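Long-range contact in periplasmic divalent cation tolerance protein (Thermotoga maritima, PDB 1VHF), which is probably involved in resistance toward heavy metals, as a homotrimeric member of the CutA family: residues 19-29 against 66-76. Numbering follows the deposited sequence. Where two conformers were deposited one is given.
Sequences IGRKLLEKRLI and ELYEELRKLHP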
loop_
_atom_site.group_PDB
_atom_site.type_symbol
_atom_site.label_atom_id
_atom_site.label_comp_id
_atom_site.label_asym_id
_atom_site.label_seq_id
_atom_site.Cartn_x
_atom_site.Cartn_y
_atom_site.Cartn_z
ATOM N N ILE A 19 5.590 1.313 -7.796
ATOM C CA ILE A 19 5.481 0.158 -6.880
ATOM C C ILE A 19 4.122 -0.485 -7.033
ATOM O O ILE A 19 3.995 -1.717 -7.074
ATOM C CB ILE A 19 5.823 0.632 -5.459
ATOM C CG1 ILE A 19 7.351 0.871 -5.433
ATOM C CG2 ILE A 19 5.406 -0.403 -4.438
ATOM C CD1 ILE A 19 7.810 1.529 -4.144
ATOM N N GLY A 20 3.070 0.332 -7.153
ATOM C CA GLY A 20 1.739 -0.300 -7.372
ATOM C C GLY A 20 1.760 -1.110 -8.658
ATOM O O GLY A 20 1.180 -2.190 -8.670
ATOM N N ARG A 21 2.311 -0.553 -9.751
ATOM C CA ARG A 21 2.364 -1.359 -10.992
ATOM C C ARG A 21 3.155 -2.629 -10.780
ATOM O O ARG A 21 2.705 -3.693 -11.269
ATOM C CB ARG A 21 3.019 -0.482 -12.079
ATOM C CG ARG A 21 3.167 -1.263 -13.391
ATOM C CD ARG A 21 3.930 -0.460 -14.428
ATOM N NE ARG A 21 3.576 -0.810 -15.781
ATOM C CZ ARG A 21 2.403 -0.732 -16.391
ATOM N NH1 ARG A 21 1.321 -0.286 -15.784
ATOM N NH2 ARG A 21 2.327 -1.115 -17.658
ATOM N N LYS A 22 4.294 -2.622 -10.079
ATOM C CA LYS A 22 5.076 -3.832 -9.860
ATOM C C LYS A 22 4.296 -4.859 -9.063
ATOM O O LYS A 22 4.370 -6.071 -9.331
ATOM C CB LYS A 22 6.407 -3.508 -9.154
ATOM C CG LYS A 22 7.413 -2.949 -10.176
ATOM C CD LYS A 22 8.741 -2.629 -9.538
ATOM C CE LYS A 22 9.646 -1.859 -10.527
ATOM N NZ LYS A 22 9.898 -2.683 -11.741
ATOM N N LEU A 23 3.550 -4.409 -8.054
ATOM C CA LEU A 23 2.749 -5.327 -7.254
ATOM C C LEU A 23 1.630 -5.926 -8.090
ATOM O O LEU A 23 1.316 -7.111 -7.901
ATOM C CB LEU A 23 2.204 -4.618 -6.002
ATOM C CG LEU A 23 3.280 -4.127 -5.044
ATOM C CD1 LEU A 23 2.683 -3.236 -3.963
ATOM C CD2 LEU A 23 4.064 -5.301 -4.454
ATOM N N LEU A 24 1.052 -5.138 -9.016
ATOM C CA LEU A 24 0.047 -5.717 -9.924
ATOM C C LEU A 24 0.695 -6.706 -10.904
ATOM O O LEU A 24 0.094 -7.758 -11.160
ATOM C CB LEU A 24 -0.603 -4.574 -10.718
ATOM C CG LEU A 24 -1.632 -3.721 -9.949
ATOM C CD1 LEU A 24 -1.890 -2.435 -10.708
ATOM C CD2 LEU A 24 -2.911 -4.540 -9.753
ATOM N N GLU A 25 1.909 -6.427 -11.359
ATOM C CA GLU A 25 2.601 -7.332 -12.314
ATOM C C GLU A 25 2.813 -8.683 -11.647
ATOM O O GLU A 25 2.712 -9.764 -12.276
ATOM C CB GLU A 25 3.953 -6.702 -12.661
ATOM C CG GLU A 25 3.882 -5.588 -13.697
ATOM C CD GLU A 25 5.155 -4.778 -13.807
ATOM O OE1 GLU A 25 6.200 -5.172 -13.250
ATOM O OE2 GLU A 25 5.144 -3.703 -14.471
ATOM N N LYS A 26 3.113 -8.676 -10.358
ATOM C CA LYS A 26 3.355 -9.874 -9.579
ATOM C C LYS A 26 2.093 -10.529 -9.090
ATOM O O LYS A 26 2.102 -11.598 -8.485
ATOM C CB LYS A 26 4.306 -9.572 -8.409
ATOM C CG LYS A 26 5.696 -9.117 -8.872
ATOM C CD LYS A 26 6.481 -8.521 -7.710
ATOM C CE LYS A 26 7.842 -7.984 -8.111
ATOM N NZ LYS A 26 8.853 -9.087 -8.152
ATOM N N ARG A 27 0.924 -9.921 -9.341
ATOM C CA ARG A 27 -0.394 -10.399 -8.963
ATOM C C ARG A 27 -0.496 -10.566 -7.464
ATOM O O ARG A 27 -1.247 -11.400 -6.932
ATOM C CB ARG A 27 -0.789 -11.651 -9.762
ATOM C CG ARG A 27 -0.781 -11.381 -11.279
ATOM C CD ARG A 27 -1.556 -12.486 -12.014
ATOM N NE ARG A 27 -1.365 -12.363 -13.468
ATOM C CZ ARG A 27 -1.972 -11.503 -14.267
ATOM N NH1 ARG A 27 -2.858 -10.640 -13.823
ATOM N NH2 ARG A 27 -1.678 -11.503 -15.576
ATOM N N LEU A 28 0.140 -9.607 -6.749
ATOM C CA LEU A 28 0.132 -9.614 -5.297
ATOM C C LEU A 28 -1.024 -8.793 -4.739
ATOM O O LEU A 28 -1.376 -8.948 -3.568
ATOM C CB LEU A 28 1.436 -9.132 -4.676
ATOM C CG LEU A 28 2.627 -10.077 -4.913
ATOM C CD1 LEU A 28 3.892 -9.430 -4.375
ATOM C CD2 LEU A 28 2.409 -11.418 -4.239
ATOM N N ILE A 29 -1.523 -7.877 -5.550
ATOM C CA ILE A 29 -2.632 -7.008 -5.197
ATOM C C ILE A 29 -3.612 -6.990 -6.379
ATOM O O ILE A 29 -3.267 -7.290 -7.519
ATOM C CB ILE A 29 -2.225 -5.546 -4.912
ATOM C CG1 ILE A 29 -1.649 -4.860 -6.165
ATOM C CG2 ILE A 29 -1.201 -5.457 -3.771
ATOM C CD1 ILE A 29 -1.331 -3.385 -5.953
ATOM N N GLU A 66 3.218 -12.099 1.743
ATOM C CA GLU A 66 3.967 -11.857 0.518
ATOM C C GLU A 66 3.966 -10.382 0.124
ATOM O O GLU A 66 4.960 -9.859 -0.376
ATOM C CB GLU A 66 3.417 -12.689 -0.638
ATOM C CG GLU A 66 3.504 -14.205 -0.395
ATOM C CD GLU A 66 2.669 -14.890 -1.483
ATOM O OE1 GLU A 66 3.145 -14.863 -2.640
ATOM O OE2 GLU A 66 1.544 -15.313 -1.192
ATOM N N LEU A 67 2.821 -9.718 0.288
ATOM C CA LEU A 67 2.785 -8.281 -0.045
ATOM C C LEU A 67 3.679 -7.521 0.905
ATOM O O LEU A 67 4.375 -6.600 0.449
ATOM C CB LEU A 67 1.316 -7.804 0.047
ATOM C CG LEU A 67 1.122 -6.281 -0.018
ATOM C CD1 LEU A 67 1.627 -5.715 -1.363
ATOM C CD2 LEU A 67 -0.369 -5.990 0.105
ATOM N N TYR A 68 3.611 -7.782 2.219
ATOM C CA TYR A 68 4.522 -7.067 3.113
ATOM C C TYR A 68 5.979 -7.228 2.704
ATOM O O TYR A 68 6.752 -6.266 2.701
ATOM C CB TYR A 68 4.354 -7.466 4.576
ATOM C CG TYR A 68 3.334 -6.691 5.377
ATOM C CD1 TYR A 68 1.993 -6.602 5.019
ATOM C CD2 TYR A 68 3.755 -6.088 6.556
ATOM C CE1 TYR A 68 1.112 -5.909 5.820
ATOM C CE2 TYR A 68 2.866 -5.398 7.381
ATOM C CZ TYR A 68 1.540 -5.339 6.987
ATOM O OH TYR A 68 0.662 -4.623 7.781
ATOM N N GLU A 69 6.351 -8.473 2.350
ATOM C CA GLU A 69 7.742 -8.745 1.984
ATOM C C GLU A 69 8.155 -8.014 0.735
ATOM O O GLU A 69 9.179 -7.298 0.711
ATOM C CB GLU A 69 7.904 -10.272 1.787
ATOM C CG GLU A 69 7.657 -11.094 3.040
ATOM C CD GLU A 69 7.933 -12.572 2.849
ATOM O OE1 GLU A 69 7.029 -13.320 2.420
ATOM O OE2 GLU A 69 9.071 -13.010 3.127
ATOM N N GLU A 70 7.340 -8.034 -0.311
ATOM C CA GLU A 70 7.672 -7.360 -1.550
ATOM C C GLU A 70 7.675 -5.860 -1.376
ATOM O O GLU A 70 8.512 -5.140 -1.927
ATOM C CB GLU A 70 6.796 -7.787 -2.729
ATOM C CG GLU A 70 7.263 -7.289 -4.068
ATOM C CD GLU A 70 8.633 -7.691 -4.565
ATOM O OE1 GLU A 70 9.203 -8.689 -4.093
ATOM O OE2 GLU A 70 9.167 -7.010 -5.480
ATOM N N LEU A 71 6.608 -5.326 -0.725
ATOM C CA LEU A 71 6.560 -3.875 -0.524
ATOM C C LEU A 71 7.741 -3.388 0.289
ATOM O O LEU A 71 8.317 -2.359 -0.115
ATOM C CB LEU A 71 5.204 -3.577 0.143
ATOM C CG LEU A 71 4.961 -2.100 0.464
ATOM C CD1 LEU A 71 5.040 -1.227 -0.778
ATOM C CD2 LEU A 71 3.596 -1.939 1.121
ATOM N N ARG A 72 8.180 -4.097 1.321
ATOM C CA ARG A 72 9.350 -3.665 2.109
ATOM C C ARG A 72 10.591 -3.652 1.205
ATOM O O ARG A 72 11.382 -2.704 1.201
ATOM C CB ARG A 72 9.610 -4.631 3.259
ATOM C CG ARG A 72 10.906 -4.275 4.051
ATOM C CD ARG A 72 10.538 -3.156 4.990
ATOM N NE ARG A 72 11.551 -2.593 5.831
ATOM C CZ ARG A 72 12.157 -3.070 6.898
ATOM N NH1 ARG A 72 11.881 -4.289 7.360
ATOM N NH2 ARG A 72 12.980 -2.279 7.593
ATOM N N LYS A 73 10.708 -4.662 0.347
ATOM C CA LYS A 73 11.848 -4.769 -0.552
ATOM C C LYS A 73 11.883 -3.808 -1.686
ATOM O O LYS A 73 12.974 -3.546 -2.264
ATOM C CB LYS A 73 11.976 -6.240 -1.028
ATOM C CG LYS A 73 12.558 -7.058 0.126
ATOM C CD LYS A 73 12.608 -8.557 -0.176
ATOM C CE LYS A 73 13.075 -9.267 1.080
ATOM N NZ LYS A 73 13.078 -10.748 1.014
ATOM N N LEU A 74 10.754 -3.255 -2.124
ATOM C CA LEU A 74 10.705 -2.263 -3.175
ATOM C C LEU A 74 10.706 -0.827 -2.611
ATOM O O LEU A 74 10.866 0.130 -3.356
ATOM C CB LEU A 74 9.401 -2.430 -3.994
ATOM C CG LEU A 74 9.282 -3.722 -4.813
ATOM C CD1 LEU A 74 7.877 -3.887 -5.374
ATOM C CD2 LEU A 74 10.304 -3.709 -5.955
ATOM N N HIS A 75 10.626 -0.716 -1.284
ATOM C CA HIS A 75 10.421 0.651 -0.756
ATOM C C HIS A 75 11.637 1.512 -0.758
ATOM O O HIS A 75 12.706 1.055 -0.309
ATOM C CB HIS A 75 9.889 0.479 0.714
ATOM C CG HIS A 75 8.866 1.547 0.986
ATOM N ND1 HIS A 75 9.229 2.861 1.131
ATOM C CD2 HIS A 75 7.512 1.496 1.111
ATOM C CE1 HIS A 75 8.142 3.594 1.349
ATOM N NE2 HIS A 75 7.074 2.780 1.325
ATOM N N PRO A 76 11.530 2.789 -1.102
ATOM C CA PRO A 76 12.692 3.667 -1.030
ATOM C C PRO A 76 13.057 3.979 0.406
ATOM O O PRO A 76 14.196 4.433 0.699
ATOM C CB PRO A 76 12.275 4.928 -1.759
ATOM C CG PRO A 76 10.780 4.916 -1.768
ATOM C CD PRO A 76 10.351 3.462 -1.672
#
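Helix 19-25, with the turn that follows it up to I29, packs roughly antiparallel against helix 66-74: the segment axes run at 141° and come within 10.9 Å, and the backbones lie nearest each other, CA to CA, at L28 and L67 and at I19 and L74. L23 reaches into the middle of the interface. Its CD1 meets L67 CD1 at 3.7 Å, the two side chains crossing near a right angle, and its CD2 lies 3.8 Å from E70 CG. L67 CD1 meets a second branch, I29 CG2, also at 3.7 Å. I19 divides its contacts: CG2, anti to the backbone N, meets L71 CD1 at 3.8 Å, whereas CD1 lies 3.5 Å from the carbonyl O of L74 and also reaches the ring of P76. L74 slides past I19 in the opposite direction, CB against CG1, with its CD1 near K22 CB and L23 CD2 and its CD2 near K22 CD. A bend at chi2 (60°) lays E70 CG over L23 CD2 and carries the carboxylate to K26, whose chain crosses it at about a right angle in a salt bridge, NZ to OE2 3.4 Å, on the solvent side of the leucines. The Schellman motif at R27 ends helix 13-25, and L28 beyond it sets CD1 against E70 CB (3.7 Å). Beneath the helices, L23, I29 and L71 rest on F57 of strand 46-60, and I19 and L71 on F10 of strand 3-10. This is the helical layer of the ferredoxin-like alpha/beta sandwich of CutA and its GlnB-like relatives, two antiparallel helices covering one face of an antiparallel sheet.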